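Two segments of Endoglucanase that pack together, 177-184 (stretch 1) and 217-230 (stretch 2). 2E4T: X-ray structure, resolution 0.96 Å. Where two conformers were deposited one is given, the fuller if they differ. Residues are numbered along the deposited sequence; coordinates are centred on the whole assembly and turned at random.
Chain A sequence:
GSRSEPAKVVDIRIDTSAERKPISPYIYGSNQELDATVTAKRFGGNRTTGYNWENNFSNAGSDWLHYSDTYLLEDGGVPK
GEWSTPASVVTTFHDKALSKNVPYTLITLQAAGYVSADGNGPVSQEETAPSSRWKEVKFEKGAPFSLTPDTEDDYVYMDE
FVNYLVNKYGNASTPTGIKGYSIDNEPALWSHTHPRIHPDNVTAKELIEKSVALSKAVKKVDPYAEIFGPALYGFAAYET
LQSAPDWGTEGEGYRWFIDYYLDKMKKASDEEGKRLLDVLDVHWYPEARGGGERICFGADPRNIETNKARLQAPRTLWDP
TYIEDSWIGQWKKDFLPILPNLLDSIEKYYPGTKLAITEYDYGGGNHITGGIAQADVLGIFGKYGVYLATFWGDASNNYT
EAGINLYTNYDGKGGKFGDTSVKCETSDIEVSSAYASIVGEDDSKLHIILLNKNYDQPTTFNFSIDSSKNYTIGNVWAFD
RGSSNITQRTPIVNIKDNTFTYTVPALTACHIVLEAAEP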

# COMPACT_ATOMS: atom_id res chain seq x y z
N GLY A 177 14.48 10.21 9.32
CA GLY A 177 13.88 9.28 10.22
C GLY A 177 12.96 8.32 9.51
O GLY A 177 12.35 8.63 8.48
N ILE A 178 12.79 7.15 10.12
CA ILE A 178 11.77 6.18 9.67
C ILE A 178 10.41 6.71 10.16
O ILE A 178 10.18 6.96 11.34
CB ILE A 178 12.09 4.80 10.24
CG1 ILE A 178 13.34 4.29 9.48
CG2 ILE A 178 10.90 3.86 10.10
CD1 ILE A 178 14.02 3.11 10.14
N LYS A 179 9.48 6.91 9.20
CA LYS A 179 8.24 7.60 9.51
C LYS A 179 7.16 6.74 10.11
O LYS A 179 6.32 7.26 10.86
CB LYS A 179 7.71 8.37 8.29
CG LYS A 179 8.47 9.61 7.95
CD LYS A 179 7.84 10.30 6.68
CE LYS A 179 8.37 11.66 6.34
NZ LYS A 179 9.76 11.60 5.87
N GLY A 180 7.14 5.44 9.77
CA GLY A 180 6.04 4.61 10.20
C GLY A 180 6.48 3.22 10.61
O GLY A 180 7.48 2.70 10.12
N TYR A 181 5.66 2.64 11.52
CA TYR A 181 5.84 1.28 11.94
C TYR A 181 4.51 0.57 11.85
O TYR A 181 3.45 1.12 12.18
CB TYR A 181 6.34 1.20 13.40
CG TYR A 181 7.71 1.82 13.57
CD1 TYR A 181 8.85 1.11 13.22
CD2 TYR A 181 7.85 3.14 14.00
CE1 TYR A 181 10.13 1.70 13.33
CE2 TYR A 181 9.09 3.74 14.08
CZ TYR A 181 10.25 3.02 13.73
OH TYR A 181 11.51 3.56 13.80
N SER A 182 4.57 -0.71 11.42
CA SER A 182 3.38 -1.55 11.34
C SER A 182 3.32 -2.52 12.51
O SER A 182 4.35 -3.07 12.94
CB SER A 182 3.43 -2.35 10.03
OG SER A 182 2.35 -3.25 9.84
N ILE A 183 2.08 -2.77 12.97
CA ILE A 183 1.82 -3.78 13.99
C ILE A 183 1.79 -5.18 13.27
O ILE A 183 0.75 -5.72 12.94
CB ILE A 183 0.54 -3.50 14.74
CG1 ILE A 183 0.55 -2.09 15.35
CG2 ILE A 183 0.39 -4.51 15.89
CD1 ILE A 183 -0.75 -1.55 15.75
N ASP A 184 2.99 -5.68 12.98
CA ASP A 184 3.10 -7.02 12.36
C ASP A 184 2.40 -7.03 10.99
O ASP A 184 2.38 -6.00 10.28
CB ASP A 184 2.64 -8.10 13.37
CG ASP A 184 3.31 -9.44 13.21
OD1 ASP A 184 3.01 -10.12 12.19
OD2 ASP A 184 4.12 -9.82 14.10
N ALA A 217 4.45 1.65 23.42
CA ALA A 217 5.87 1.44 23.58
C ALA A 217 6.68 2.22 22.53
O ALA A 217 7.72 2.82 22.83
CB ALA A 217 6.18 -0.07 23.45
N VAL A 218 6.21 2.17 21.28
CA VAL A 218 6.89 2.88 20.19
C VAL A 218 6.84 4.39 20.42
O VAL A 218 7.85 5.08 20.26
CB VAL A 218 6.23 2.53 18.82
CG1 VAL A 218 6.78 3.44 17.71
CG2 VAL A 218 6.42 1.09 18.50
N LYS A 219 5.65 4.90 20.77
CA LYS A 219 5.48 6.36 20.87
C LYS A 219 6.22 6.96 22.06
O LYS A 219 6.49 8.16 22.04
CB LYS A 219 4.01 6.71 20.84
CG LYS A 219 3.49 6.45 19.40
CD LYS A 219 2.03 6.77 19.25
CE LYS A 219 1.57 6.67 17.84
NZ LYS A 219 1.59 7.82 17.01
N LYS A 220 6.55 6.16 23.09
CA LYS A 220 7.43 6.67 24.14
C LYS A 220 8.84 6.94 23.62
O LYS A 220 9.53 7.85 24.11
CB LYS A 220 7.47 5.70 25.30
CG LYS A 220 6.28 5.78 26.17
CD LYS A 220 6.48 5.26 27.53
CE LYS A 220 6.09 3.83 27.61
NZ LYS A 220 6.30 3.34 29.03
N VAL A 221 9.28 6.17 22.62
CA VAL A 221 10.62 6.36 22.04
C VAL A 221 10.58 7.43 20.94
O VAL A 221 11.48 8.28 20.86
CB VAL A 221 11.16 5.03 21.46
CG1 VAL A 221 12.51 5.22 20.80
CG2 VAL A 221 11.22 3.98 22.57
N ASP A 222 9.57 7.35 20.06
CA ASP A 222 9.43 8.27 18.94
C ASP A 222 8.00 8.77 18.90
O ASP A 222 7.13 8.14 18.28
CB ASP A 222 9.80 7.64 17.60
CG ASP A 222 9.86 8.66 16.50
OD1 ASP A 222 9.33 9.80 16.70
OD2 ASP A 222 10.43 8.34 15.42
N PRO A 223 7.73 9.90 19.57
CA PRO A 223 6.36 10.41 19.61
C PRO A 223 5.83 10.81 18.25
O PRO A 223 4.61 11.06 18.13
CB PRO A 223 6.47 11.65 20.53
CG PRO A 223 7.78 11.53 21.24
CD PRO A 223 8.66 10.68 20.40
N TYR A 224 6.72 10.95 17.26
CA TYR A 224 6.32 11.43 15.94
C TYR A 224 6.06 10.28 14.98
O TYR A 224 5.58 10.51 13.84
CB TYR A 224 7.44 12.33 15.35
CG TYR A 224 7.75 13.43 16.32
CD1 TYR A 224 6.93 14.52 16.47
CD2 TYR A 224 8.87 13.36 17.13
CE1 TYR A 224 7.23 15.51 17.44
CE2 TYR A 224 9.21 14.34 18.08
CZ TYR A 224 8.36 15.38 18.25
OH TYR A 224 8.64 16.37 19.17
N ALA A 225 6.39 9.05 15.35
CA ALA A 225 6.24 7.92 14.43
C ALA A 225 4.76 7.58 14.27
O ALA A 225 3.99 7.65 15.24
CB ALA A 225 7.01 6.73 14.98
N GLU A 226 4.40 7.17 13.06
CA GLU A 226 3.01 6.78 12.78
C GLU A 226 2.87 5.28 12.93
O GLU A 226 3.70 4.52 12.39
CB GLU A 226 2.65 7.22 11.35
CG GLU A 226 2.46 8.71 11.30
CD GLU A 226 2.11 9.25 9.92
OE1 GLU A 226 2.69 8.80 8.91
OE2 GLU A 226 1.25 10.12 9.85
N ILE A 227 1.80 4.88 13.61
CA ILE A 227 1.48 3.46 13.79
C ILE A 227 0.39 3.06 12.82
O ILE A 227 -0.69 3.68 12.73
CB ILE A 227 1.04 3.22 15.28
CG1 ILE A 227 2.23 3.35 16.21
CG2 ILE A 227 0.33 1.87 15.40
CD1 ILE A 227 3.22 2.10 16.12
N PHE A 228 0.70 1.96 12.09
CA PHE A 228 -0.17 1.37 11.08
C PHE A 228 -0.69 0.02 11.59
O PHE A 228 0.10 -0.80 12.09
CB PHE A 228 0.66 1.05 9.80
CG PHE A 228 1.09 2.24 8.97
CD1 PHE A 228 1.90 3.24 9.50
CD2 PHE A 228 0.70 2.32 7.64
CE1 PHE A 228 2.33 4.30 8.71
CE2 PHE A 228 1.15 3.38 6.84
CZ PHE A 228 1.96 4.38 7.39
N GLY A 229 -1.99 -0.23 11.39
CA GLY A 229 -2.52 -1.54 11.66
C GLY A 229 -3.94 -1.61 11.14
O GLY A 229 -4.54 -0.57 10.84
N PRO A 230 -4.49 -2.83 11.02
CA PRO A 230 -3.90 -4.10 11.45
C PRO A 230 -3.17 -4.90 10.37
O PRO A 230 -2.79 -6.04 10.63
CB PRO A 230 -5.11 -4.90 12.05
CG PRO A 230 -6.36 -4.09 11.70
CD PRO A 230 -5.91 -3.01 10.68
O HOH W 1 11.37 6.33 13.79
O HOH W 2 5.73 9.99 11.07
O HOH W 3 -1.97 -6.04 13.31

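How does stretch 1 first engage its partner? It does so through carbonyls and water. Ile178 O lies too far from Asp222 OD2 for a direct bond, and both are acceptors; a water donates to each at 2.8 Å and accepts from Tyr181 OH, also at 2.8 Å. One residue on, Lys179 O accepts from Glu226 N at 2.9 Å, nearly linear, while a second water donates to Lys179 O and Tyr224 O.

What holds the two strands in register? Between the N-H...O rungs, CA-H...O contacts fill in, such as Gly180 CA to Glu226 O at 3.2 Å. Gly180 needs to be small here: an ideal CB would sit 2.7 Å from Phe228 CE1, a clash. The strands run parallel, so Tyr181, facing Ile227, bonds to the residues before and after it, Glu226 and Phe228. Tyr181 N donates to Glu226 O and Tyr181 O accepts from Phe228 N, both at 2.9 Å.

Where does the Tyr181 side chain go? It shares a face of the sheet with Ile227, and its ring touches Val218, in the helix, and Ala225. Ala225 CB meets the ring edge at Tyr181 CE2, 3.8 Å away, and Val218 CG1 lies 3.9 Å from Tyr181 CD2. Tyr181 CB also approaches Ile227 CD1 at 4.2 Å. The ring thus packs among apolar groups while its hydroxyl is satisfied by water.

How does the contact close? Ser182 lies on the other face with Phe228, and its OG turns to its own stretch, donating to Asp184 O at 2.8 Å. Ile183 N then donates to Phe228 O at 2.9 Å. Ile183 CD1 packs against Ile227 CG2 at 3.6 Å, a snug apolar contact. Beyond it, a third water donates to Ile183 O and Pro230 O, linking two carbonyls that cannot bond each other.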